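Local coordinates for DNA mismatch repair protein PMS1 (Saccharomyces cerevisiae, PDB 3H4L) that binds ATP through an N-terminal GHKL-type ATPase region and probably acts in DNA mismatch repair in yeast, at residues I12-H15 with R16-G20; Q160-F163 with S164-K168; S355-Y358 with N359-L363; S206-R209 with N210-M213. All coordinates share one frame; numbering follows the deposited sequence.

Interaction 1 (I12-H15 with R16-G20); sequences IDVH and RITSG
Asp13 and Arg16 form the salt bridge of this helical stretch, one turn apart and pointing the same way, with OD1 of Asp13 2.8 Å from NH1 of Arg16. The oxygen meets the edge of the guanidinium near its plane, while the carboxylate plane stands 86° to it. Arg16 gets there by a bend at chi3 (81°), which folds the end of its chain back toward Asp13; its NE bonds to the backbone O of Asn155. Hydroxyl-to-backbone bonds come next. OG1 of Thr18 donates to O of Val14 at 2.6 Å, and N of Thr18 reaches the same oxygen at 2.9 Å from the other face of the carbonyl plane, giving it two donors. OG of Ser19 has O of His15 at 2.9 Å and O of Arg16 at 3.0 Å, and its one proton may serve either. His15 turns from this line of contacts, its ring nitrogens held by Lys77 and by O of Met129. Charged pairs at i, i+3 and hydroxyls returned to the i-4 carbonyl are familiar features of an alpha-helix, here helix 11-22 at the start of the GHKL-type ATPase fold.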
loop_
_atom_site.group_PDB
_atom_site.type_symbol
_atom_site.label_atom_id
_atom_site.label_comp_id
_atom_site.label_asym_id
_atom_site.label_seq_id
_atom_site.Cartn_x
_atom_site.Cartn_y
_atom_site.Cartn_z
ATOM N N ILE B 12 8.632 35.871 10.801
ATOM C CA ILE B 12 7.855 34.715 10.362
ATOM C C ILE B 12 8.670 33.906 9.363
ATOM O O ILE B 12 8.672 32.679 9.408
ATOM C CB ILE B 12 6.486 35.141 9.742
ATOM C CG1 ILE B 12 5.583 35.706 10.835
ATOM C CG2 ILE B 12 5.783 33.954 9.120
ATOM C CD1 ILE B 12 4.152 35.955 10.384
ATOM N N ASP B 13 9.372 34.603 8.476
ATOM C CA ASP B 13 10.210 33.947 7.478
ATOM C C ASP B 13 11.289 33.146 8.187
ATOM O O ASP B 13 11.487 31.968 7.897
ATOM C CB ASP B 13 10.867 34.982 6.565
ATOM C CG ASP B 13 9.867 35.701 5.700
ATOM O OD1 ASP B 13 9.259 35.045 4.827
ATOM O OD2 ASP B 13 9.678 36.919 5.898
ATOM N N VAL B 14 11.985 33.794 9.117
ATOM C CA VAL B 14 13.034 33.133 9.878
ATOM C C VAL B 14 12.472 31.858 10.457
ATOM O O VAL B 14 13.121 30.816 10.425
ATOM C CB VAL B 14 13.511 33.977 11.043
ATOM C CG1 VAL B 14 14.552 33.222 11.814
ATOM C CG2 VAL B 14 14.064 35.274 10.536
ATOM N N HIS B 15 11.259 31.949 10.992
ATOM C CA HIS B 15 10.610 30.787 11.584
ATOM C C HIS B 15 10.308 29.758 10.501
ATOM O O HIS B 15 10.462 28.566 10.716
ATOM C CB HIS B 15 9.332 31.218 12.317
ATOM C CG HIS B 15 8.391 30.092 12.627
ATOM N ND1 HIS B 15 8.784 28.949 13.291
ATOM C CD2 HIS B 15 7.072 29.939 12.358
ATOM C CE1 HIS B 15 7.745 28.139 13.416
ATOM N NE2 HIS B 15 6.694 28.715 12.858
ATOM N N ARG B 16 9.911 30.232 9.327
ATOM C CA ARG B 16 9.583 29.354 8.207
ATOM C C ARG B 16 10.794 28.573 7.726
ATOM O O ARG B 16 10.754 27.345 7.579
ATOM C CB ARG B 16 9.041 30.182 7.048
ATOM C CG ARG B 16 8.112 29.411 6.141
ATOM C CD ARG B 16 7.684 30.227 4.933
ATOM N NE ARG B 16 8.720 30.193 3.919
ATOM C CZ ARG B 16 9.529 31.203 3.640
ATOM N NH1 ARG B 16 9.411 32.345 4.302
ATOM N NH2 ARG B 16 10.474 31.050 2.714
ATOM N N ILE B 17 11.867 29.311 7.466
ATOM C CA ILE B 17 13.120 28.755 6.987
ATOM C C ILE B 17 13.751 27.803 8.002
ATOM O O ILE B 17 14.167 26.700 7.639
ATOM C CB ILE B 17 14.101 29.900 6.646
ATOM C CG1 ILE B 17 13.524 30.715 5.483
ATOM C CG2 ILE B 17 15.489 29.354 6.294
ATOM C CD1 ILE B 17 14.293 31.976 5.202
ATOM N N THR B 18 13.815 28.220 9.266
ATOM C CA THR B 18 14.402 27.390 10.314
ATOM C C THR B 18 13.628 26.091 10.476
ATOM O O THR B 18 14.218 25.012 10.527
ATOM C CB THR B 18 14.386 28.085 11.673
ATOM O OG1 THR B 18 14.940 29.395 11.546
ATOM C CG2 THR B 18 15.205 27.291 12.683
ATOM N N SER B 19 12.305 26.188 10.564
ATOM C CA SER B 19 11.526 24.971 10.728
ATOM C C SER B 19 11.738 24.088 9.488
ATOM O O SER B 19 11.652 22.867 9.563
ATOM C CB SER B 19 10.045 25.302 10.979
ATOM O OG SER B 19 9.469 25.956 9.873
ATOM N N GLY B 20 12.066 24.718 8.362
ATOM C CA GLY B 20 12.338 23.974 7.141
ATOM C C GLY B 20 13.647 23.207 7.279
ATOM O O GLY B 20 13.865 22.199 6.621
#

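Interaction 2 (Q160-F163 with S164-K168); sequences QKEF and SKTFK
Thr166 and Glu162 make the short link at this helix break: OG1 of Thr166 donates to the backbone O of Glu162 at 2.5 Å, from above the carbonyl plane rather than along a lone pair. The methyl CG2 of the same threonine lies 3.7 Å from OE1 of Glu162, so both branches rest on one residue. Beside it, Lys165 reaches back over the turn. A bend at chi4 (-65°) turns its NZ toward Lys161, whose CG is 3.3 Å away; OE2 of Glu162 is 3.7 Å from this NZ, a long salt bridge on the exposed surface. On another side Phe163 and Phe167 cross at about a right angle, CE1 of Phe163 touching CB of Phe167 at 4.1 Å, and the two add an apolar patch to the polar links.

Backbone geometry sets these groups in place. Ser164 N still bonds to Gln160 O at 3.1 Å, but the next bonds, Lys165 N to Lys161 O and Thr166 N to Phe163 O, are weak, as the helical pattern fails. Lys165 is the first residue to leave helical torsions, and Thr166 holds the N-cap position of the following helix without capping it through its side chain. Further out, Leu54 lies against both phenylalanines and Tyr52 against Phe167, while Lys168 packs on Asp67 of the second subunit. The whole is a tight helix-to-helix junction, where helix 157-164 gives way to helix 167-184 within the ATPase region.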
loop_
_atom_site.group_PDB
_atom_site.type_symbol
_atom_site.label_atom_id
_atom_site.label_comp_id
_atom_site.label_asym_id
_atom_site.label_seq_id
_atom_site.Cartn_x
_atom_site.Cartn_y
_atom_site.Cartn_z
ATOM N N GLN B 160 8.678 21.902 -2.177
ATOM C CA GLN B 160 7.428 21.222 -2.493
ATOM C C GLN B 160 7.488 20.679 -3.912
ATOM O O GLN B 160 7.171 19.523 -4.161
ATOM C CB GLN B 160 6.253 22.190 -2.352
ATOM C CG GLN B 160 4.945 21.693 -2.920
ATOM C CD GLN B 160 3.881 22.776 -2.920
ATOM O OE1 GLN B 160 3.101 22.902 -1.974
ATOM N NE2 GLN B 160 3.857 23.579 -3.979
ATOM N N LYS B 161 7.912 21.520 -4.843
ATOM C CA LYS B 161 8.011 21.118 -6.241
ATOM C C LYS B 161 8.903 19.893 -6.387
ATOM O O LYS B 161 8.561 18.959 -7.106
ATOM C CB LYS B 161 8.560 22.276 -7.078
ATOM C CG LYS B 161 8.489 22.069 -8.583
ATOM C CD LYS B 161 9.038 23.295 -9.314
ATOM C CE LYS B 161 9.056 23.106 -10.827
ATOM N NZ LYS B 161 9.704 24.267 -11.508
ATOM N N GLU B 162 10.044 19.896 -5.704
ATOM C CA GLU B 162 10.971 18.766 -5.759
ATOM C C GLU B 162 10.314 17.503 -5.216
ATOM O O GLU B 162 10.582 16.400 -5.695
ATOM C CB GLU B 162 12.231 19.067 -4.942
ATOM C CG GLU B 162 13.470 19.314 -5.778
ATOM C CD GLU B 162 13.902 18.089 -6.571
ATOM O OE1 GLU B 162 14.248 17.058 -5.950
ATOM O OE2 GLU B 162 13.900 18.160 -7.819
ATOM N N PHE B 163 9.460 17.676 -4.207
ATOM C CA PHE B 163 8.752 16.559 -3.586
ATOM C C PHE B 163 7.841 15.871 -4.593
ATOM O O PHE B 163 7.724 14.653 -4.598
ATOM C CB PHE B 163 7.941 17.061 -2.379
ATOM C CG PHE B 163 7.269 15.968 -1.582
ATOM C CD1 PHE B 163 7.813 14.684 -1.514
ATOM C CD2 PHE B 163 6.106 16.238 -0.867
ATOM C CE1 PHE B 163 7.211 13.687 -0.749
ATOM C CE2 PHE B 163 5.491 15.246 -0.094
ATOM C CZ PHE B 163 6.049 13.967 -0.036
ATOM N N SER B 164 7.209 16.655 -5.457
ATOM C CA SER B 164 6.317 16.096 -6.458
ATOM C C SER B 164 7.048 15.290 -7.519
ATOM O O SER B 164 6.538 14.266 -7.966
ATOM C CB SER B 164 5.511 17.200 -7.126
ATOM O OG SER B 164 4.783 17.900 -6.143
ATOM N N LYS B 165 8.229 15.727 -7.938
ATOM C CA LYS B 165 8.925 14.949 -8.949
ATOM C C LYS B 165 9.811 13.855 -8.362
ATOM O O LYS B 165 10.536 13.176 -9.094
ATOM C CB LYS B 165 9.727 15.849 -9.903
ATOM C CG LYS B 165 10.597 16.895 -9.268
ATOM C CD LYS B 165 11.198 17.780 -10.349
ATOM C CE LYS B 165 11.878 19.033 -9.767
ATOM N NZ LYS B 165 10.952 19.991 -9.074
ATOM N N THR B 166 9.740 13.664 -7.048
ATOM C CA THR B 166 10.533 12.620 -6.414
ATOM C C THR B 166 9.743 11.878 -5.345
ATOM O O THR B 166 10.310 11.083 -4.604
ATOM C CB THR B 166 11.802 13.183 -5.743
ATOM O OG1 THR B 166 11.432 14.179 -4.788
ATOM C CG2 THR B 166 12.724 13.793 -6.763
ATOM N N PHE B 167 8.436 12.112 -5.275
ATOM C CA PHE B 167 7.638 11.470 -4.238
ATOM C C PHE B 167 7.734 9.957 -4.164
ATOM O O PHE B 167 7.697 9.392 -3.067
ATOM C CB PHE B 167 6.165 11.890 -4.327
ATOM C CG PHE B 167 5.397 11.254 -5.446
ATOM C CD1 PHE B 167 5.559 11.681 -6.758
ATOM C CD2 PHE B 167 4.461 10.263 -5.175
ATOM C CE1 PHE B 167 4.789 11.135 -7.790
ATOM C CE2 PHE B 167 3.685 9.707 -6.197
ATOM C CZ PHE B 167 3.847 10.142 -7.505
ATOM N N LYS B 168 7.864 9.296 -5.311
ATOM C CA LYS B 168 7.961 7.838 -5.320
ATOM C C LYS B 168 9.208 7.343 -4.581
ATOM O O LYS B 168 9.122 6.442 -3.742
ATOM C CB LYS B 168 7.938 7.316 -6.761
ATOM C CG LYS B 168 6.552 7.426 -7.412
ATOM C CD LYS B 168 6.472 6.690 -8.738
ATOM C CE LYS B 168 5.021 6.336 -9.095
ATOM N NZ LYS B 168 4.918 5.418 -10.287
#

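Interaction 3 (S355-Y358 with N359-L363); sequences SDYY and NRQEL
Gln361 sets its side-chain amide against two tyrosines, Tyr357 and Tyr358, and approaches them differently. With CG anti to the backbone N (chi1 -164°) and the chain extended, it runs alongside Tyr358, and OE1 arrives 3.5 Å from CD2 of that ring. OE1 lies in the ring plane and so faces the C-H edge; the amide plane itself is turned 72° from the ring, and the hydrogen bond to OE1 comes from N of Asn271. Against Tyr357 the glutamine runs at a slant, its NE2 near the hydroxyl end. NE2 lies 3.4 Å from OH of Tyr357 at an angle too poor for a hydrogen bond, and that hydroxyl bonds to O of Glu231 instead. The two tyrosines also meet: CD2 of Tyr357 sits 4.0 Å above the plane of the Tyr358 ring, near its rim.

On the outer side Asp356 and Arg360 point the same way, yet OD2 and NE are 4.2 Å apart with the oxygen well out of the guanidinium plane, an attraction of charges without a directed bond. Along the backbone, O of Tyr358 accepts from both Glu362 N at 3.0 Å and Gln361 N at 2.7 Å. Tyr358 OH bonds to O of Ser269, and both rings rest on Ile268. The last modelled helix of this N-terminal fragment, 343-362, thus lays its tyrosines on strands 229-237 and 261-269 of the second, S5-like domain.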
loop_
_atom_site.group_PDB
_atom_site.type_symbol
_atom_site.label_atom_id
_atom_site.label_comp_id
_atom_site.label_asym_id
_atom_site.label_seq_id
_atom_site.Cartn_x
_atom_site.Cartn_y
_atom_site.Cartn_z
ATOM N N SER B 355 33.465 -11.993 13.298
ATOM C CA SER B 355 34.331 -12.763 12.413
ATOM C C SER B 355 34.356 -14.227 12.842
ATOM O O SER B 355 34.077 -15.126 12.048
ATOM C CB SER B 355 35.754 -12.193 12.446
ATOM O OG SER B 355 36.605 -12.883 11.543
ATOM N N ASP B 356 34.681 -14.457 14.109
ATOM C CA ASP B 356 34.737 -15.810 14.632
ATOM C C ASP B 356 33.350 -16.456 14.659
ATOM O O ASP B 356 33.236 -17.676 14.763
ATOM C CB ASP B 356 35.372 -15.800 16.029
ATOM C CG ASP B 356 34.414 -16.244 17.110
ATOM O OD1 ASP B 356 33.280 -15.713 17.165
ATOM O OD2 ASP B 356 34.803 -17.119 17.911
ATOM N N TYR B 357 32.300 -15.640 14.576
ATOM C CA TYR B 357 30.930 -16.154 14.553
ATOM C C TYR B 357 30.696 -16.742 13.167
ATOM O O TYR B 357 30.036 -17.773 13.017
ATOM C CB TYR B 357 29.915 -15.031 14.801
ATOM C CG TYR B 357 28.527 -15.295 14.228
ATOM C CD1 TYR B 357 27.565 -15.994 14.961
ATOM C CD2 TYR B 357 28.182 -14.850 12.945
ATOM C CE1 TYR B 357 26.299 -16.242 14.438
ATOM C CE2 TYR B 357 26.919 -15.096 12.413
ATOM C CZ TYR B 357 25.979 -15.793 13.167
ATOM O OH TYR B 357 24.714 -16.030 12.660
ATOM N N TYR B 358 31.229 -16.065 12.155
ATOM C CA TYR B 358 31.094 -16.529 10.782
ATOM C C TYR B 358 31.970 -17.763 10.554
ATOM O O TYR B 358 31.536 -18.716 9.908
ATOM C CB TYR B 358 31.462 -15.411 9.799
ATOM C CG TYR B 358 30.301 -14.493 9.457
ATOM C CD1 TYR B 358 30.410 -13.103 9.599
ATOM C CD2 TYR B 358 29.100 -15.014 8.970
ATOM C CE1 TYR B 358 29.351 -12.258 9.259
ATOM C CE2 TYR B 358 28.037 -14.182 8.626
ATOM C CZ TYR B 358 28.167 -12.807 8.771
ATOM O OH TYR B 358 27.121 -11.989 8.405
ATOM N N ASN B 359 33.192 -17.753 11.089
ATOM C CA ASN B 359 34.094 -18.904 10.952
ATOM C C ASN B 359 33.381 -20.151 11.461
ATOM O O ASN B 359 33.455 -21.216 10.853
ATOM C CB ASN B 359 35.378 -18.709 11.768
ATOM C CG ASN B 359 36.466 -17.990 10.995
ATOM O OD1 ASN B 359 36.807 -18.379 9.877
ATOM N ND2 ASN B 359 37.031 -16.946 11.595
ATOM N N ARG B 360 32.694 -20.003 12.590
ATOM C CA ARG B 360 31.951 -21.105 13.189
ATOM C C ARG B 360 30.747 -21.500 12.339
ATOM O O ARG B 360 30.235 -22.616 12.444
ATOM C CB ARG B 360 31.479 -20.725 14.595
ATOM C CG ARG B 360 32.596 -20.645 15.621
ATOM C CD ARG B 360 32.059 -20.674 17.048
ATOM N NE ARG B 360 33.128 -20.947 18.006
ATOM C CZ ARG B 360 32.942 -21.166 19.303
ATOM N NH1 ARG B 360 31.718 -21.142 19.816
ATOM N NH2 ARG B 360 33.984 -21.417 20.089
ATOM N N GLN B 361 30.295 -20.582 11.495
ATOM C CA GLN B 361 29.152 -20.853 10.642
ATOM C C GLN B 361 29.578 -21.683 9.433
ATOM O O GLN B 361 28.824 -22.529 8.944
ATOM C CB GLN B 361 28.525 -19.544 10.174
ATOM C CG GLN B 361 27.138 -19.708 9.608
ATOM C CD GLN B 361 26.504 -18.387 9.264
ATOM O OE1 GLN B 361 26.922 -17.713 8.323
ATOM N NE2 GLN B 361 25.495 -17.998 10.035
ATOM N N GLU B 362 30.791 -21.441 8.955
ATOM C CA GLU B 362 31.291 -22.173 7.808
ATOM C C GLU B 362 31.412 -23.651 8.166
ATOM O O GLU B 362 31.021 -24.523 7.380
ATOM C CB GLU B 362 32.651 -21.621 7.384
ATOM C CG GLU B 362 32.969 -21.871 5.925
ATOM C CD GLU B 362 34.171 -21.083 5.445
ATOM O OE1 GLU B 362 34.252 -19.871 5.747
ATOM O OE2 GLU B 362 35.025 -21.677 4.753
ATOM N N LEU B 363 31.944 -23.925 9.356
ATOM C CA LEU B 363 32.119 -25.297 9.828
ATOM C C LEU B 363 30.785 -26.027 9.921
ATOM O O LEU B 363 30.745 -27.238 10.145
ATOM C CB LEU B 363 32.814 -25.307 11.192
ATOM C CG LEU B 363 34.277 -24.860 11.183
ATOM C CD1 LEU B 363 34.831 -24.888 12.594
ATOM C CD2 LEU B 363 35.086 -25.772 10.273
#

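Interaction 4 (S206-R209 with N210-M213); sequences STMR and NSSM
Met208 and Ser211 are the ends of a distorted, type II-like beta turn, without the usual backbone bond, in the loop between strand 200-206 and helix 213-221. Its corner is made by Arg209 (phi -65°, psi 147°) and Asn210, which takes left-handed torsions. Of hydrogen bonds across the turn there is one: OG of Ser211 donates to O of Met208, coming in well out of the carbonyl plane. Having OG anti to the carbonyl carbon and beside its own N (chi1 -61°) swings the hydroxyl back over the turn. Van der Waals contacts are few. The same OG touches CB of Met208 at 3.3 Å, and Arg209 and Asn210 run side by side over the corner, with OD1 of Asn210 4.0 Å from CG of Arg209 and the amide and guanidinium planes almost perpendicular.

Outside the turn, backbone bonds join Thr207 to Phe190 and Ser211 to Ala186, and Ser206 pairs in a parallel ladder with a strand of the second subunit, so the sheet continues across the interface. Ser212 caps the next helix through OG, bonded to N of Lys215. Ser211, packed on Asn216 of that helix, keeps its OG 2.6 Å from O of Met208.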
loop_
_atom_site.group_PDB
_atom_site.type_symbol
_atom_site.label_atom_id
_atom_site.label_comp_id
_atom_site.label_asym_id
_atom_site.label_seq_id
_atom_site.Cartn_x
_atom_site.Cartn_y
_atom_site.Cartn_z
ATOM N N SER B 206 2.084 -4.035 7.763
ATOM C CA SER B 206 1.391 -4.432 8.982
ATOM C C SER B 206 2.133 -5.486 9.791
ATOM O O SER B 206 2.627 -6.469 9.238
ATOM C CB SER B 206 -0.001 -4.965 8.655
ATOM O OG SER B 206 -0.690 -5.299 9.846
ATOM N N THR B 207 2.219 -5.270 11.099
ATOM C CA THR B 207 2.860 -6.229 11.984
ATOM C C THR B 207 1.910 -6.496 13.138
ATOM O O THR B 207 1.070 -5.665 13.471
ATOM C CB THR B 207 4.215 -5.722 12.553
ATOM O OG1 THR B 207 4.017 -4.513 13.295
ATOM C CG2 THR B 207 5.205 -5.480 11.433
ATOM N N MET B 208 2.045 -7.667 13.744
ATOM C CA MET B 208 1.191 -8.055 14.856
ATOM C C MET B 208 1.780 -7.588 16.182
ATOM O O MET B 208 2.999 -7.565 16.359
ATOM C CB MET B 208 1.024 -9.579 14.878
ATOM C CG MET B 208 0.316 -10.151 13.661
ATOM S SD MET B 208 -1.388 -9.566 13.557
ATOM C CE MET B 208 -1.196 -8.073 12.510
ATOM N N ARG B 209 0.911 -7.212 17.112
ATOM C CA ARG B 209 1.370 -6.776 18.417
ATOM C C ARG B 209 2.038 -7.980 19.076
ATOM O O ARG B 209 1.635 -9.117 18.840
ATOM C CB ARG B 209 0.189 -6.304 19.260
ATOM C CG ARG B 209 0.602 -5.583 20.519
ATOM C CD ARG B 209 -0.605 -5.200 21.337
ATOM N NE ARG B 209 -1.530 -4.388 20.558
ATOM C CZ ARG B 209 -2.720 -3.986 20.996
ATOM N NH1 ARG B 209 -3.124 -4.328 22.214
ATOM N NH2 ARG B 209 -3.502 -3.241 20.221
ATOM N N ASN B 210 3.063 -7.731 19.886
ATOM C CA ASN B 210 3.794 -8.796 20.579
ATOM C C ASN B 210 4.436 -9.827 19.640
ATOM O O ASN B 210 4.292 -11.030 19.842
ATOM C CB ASN B 210 2.869 -9.517 21.572
ATOM C CG ASN B 210 2.273 -8.577 22.614
ATOM O OD1 ASN B 210 2.907 -7.602 23.029
ATOM N ND2 ASN B 210 1.059 -8.880 23.057
ATOM N N SER B 211 5.153 -9.351 18.626
ATOM C CA SER B 211 5.807 -10.232 17.659
ATOM C C SER B 211 7.321 -10.194 17.798
ATOM O O SER B 211 7.907 -9.122 17.907
ATOM C CB SER B 211 5.460 -9.818 16.224
ATOM O OG SER B 211 4.072 -9.899 15.971
ATOM N N SER B 212 7.960 -11.358 17.776
ATOM C CA SER B 212 9.410 -11.396 17.873
ATOM C C SER B 212 9.969 -10.694 16.632
ATOM O O SER B 212 9.254 -10.503 15.644
ATOM C CB SER B 212 9.904 -12.843 17.907
ATOM O OG SER B 212 9.694 -13.481 16.658
ATOM N N MET B 213 11.239 -10.307 16.692
ATOM C CA MET B 213 11.904 -9.641 15.573
ATOM C C MET B 213 11.758 -10.487 14.305
ATOM O O MET B 213 11.560 -9.970 13.208
ATOM C CB MET B 213 13.390 -9.446 15.894
ATOM C CG MET B 213 14.205 -8.888 14.744
ATOM S SD MET B 213 15.940 -8.685 15.172
ATOM C CE MET B 213 15.832 -7.448 16.491
#

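In the fold
All four contacts are local, each made within one continuous stretch, and they follow one another without nesting or crossing; none closes a long loop. Interaction 1 lies within helix 11-22, near the N terminus. Interaction 2 joins helix 157-164 to helix 167-184, with nearest atoms about 10 Å from interaction 1; the side chains of Ser19 and Phe167 are about 11 Å and about 9 Å from a bound ATP analogue, without contact. Interaction 4 comes next, leading from strand 200-206, outermost in this chain's large sheet, into helix 213-221. Interaction 3 lies last, on the final helix against the four-stranded sheet, about 53 Å between centres from interaction 1, across the chain's centre.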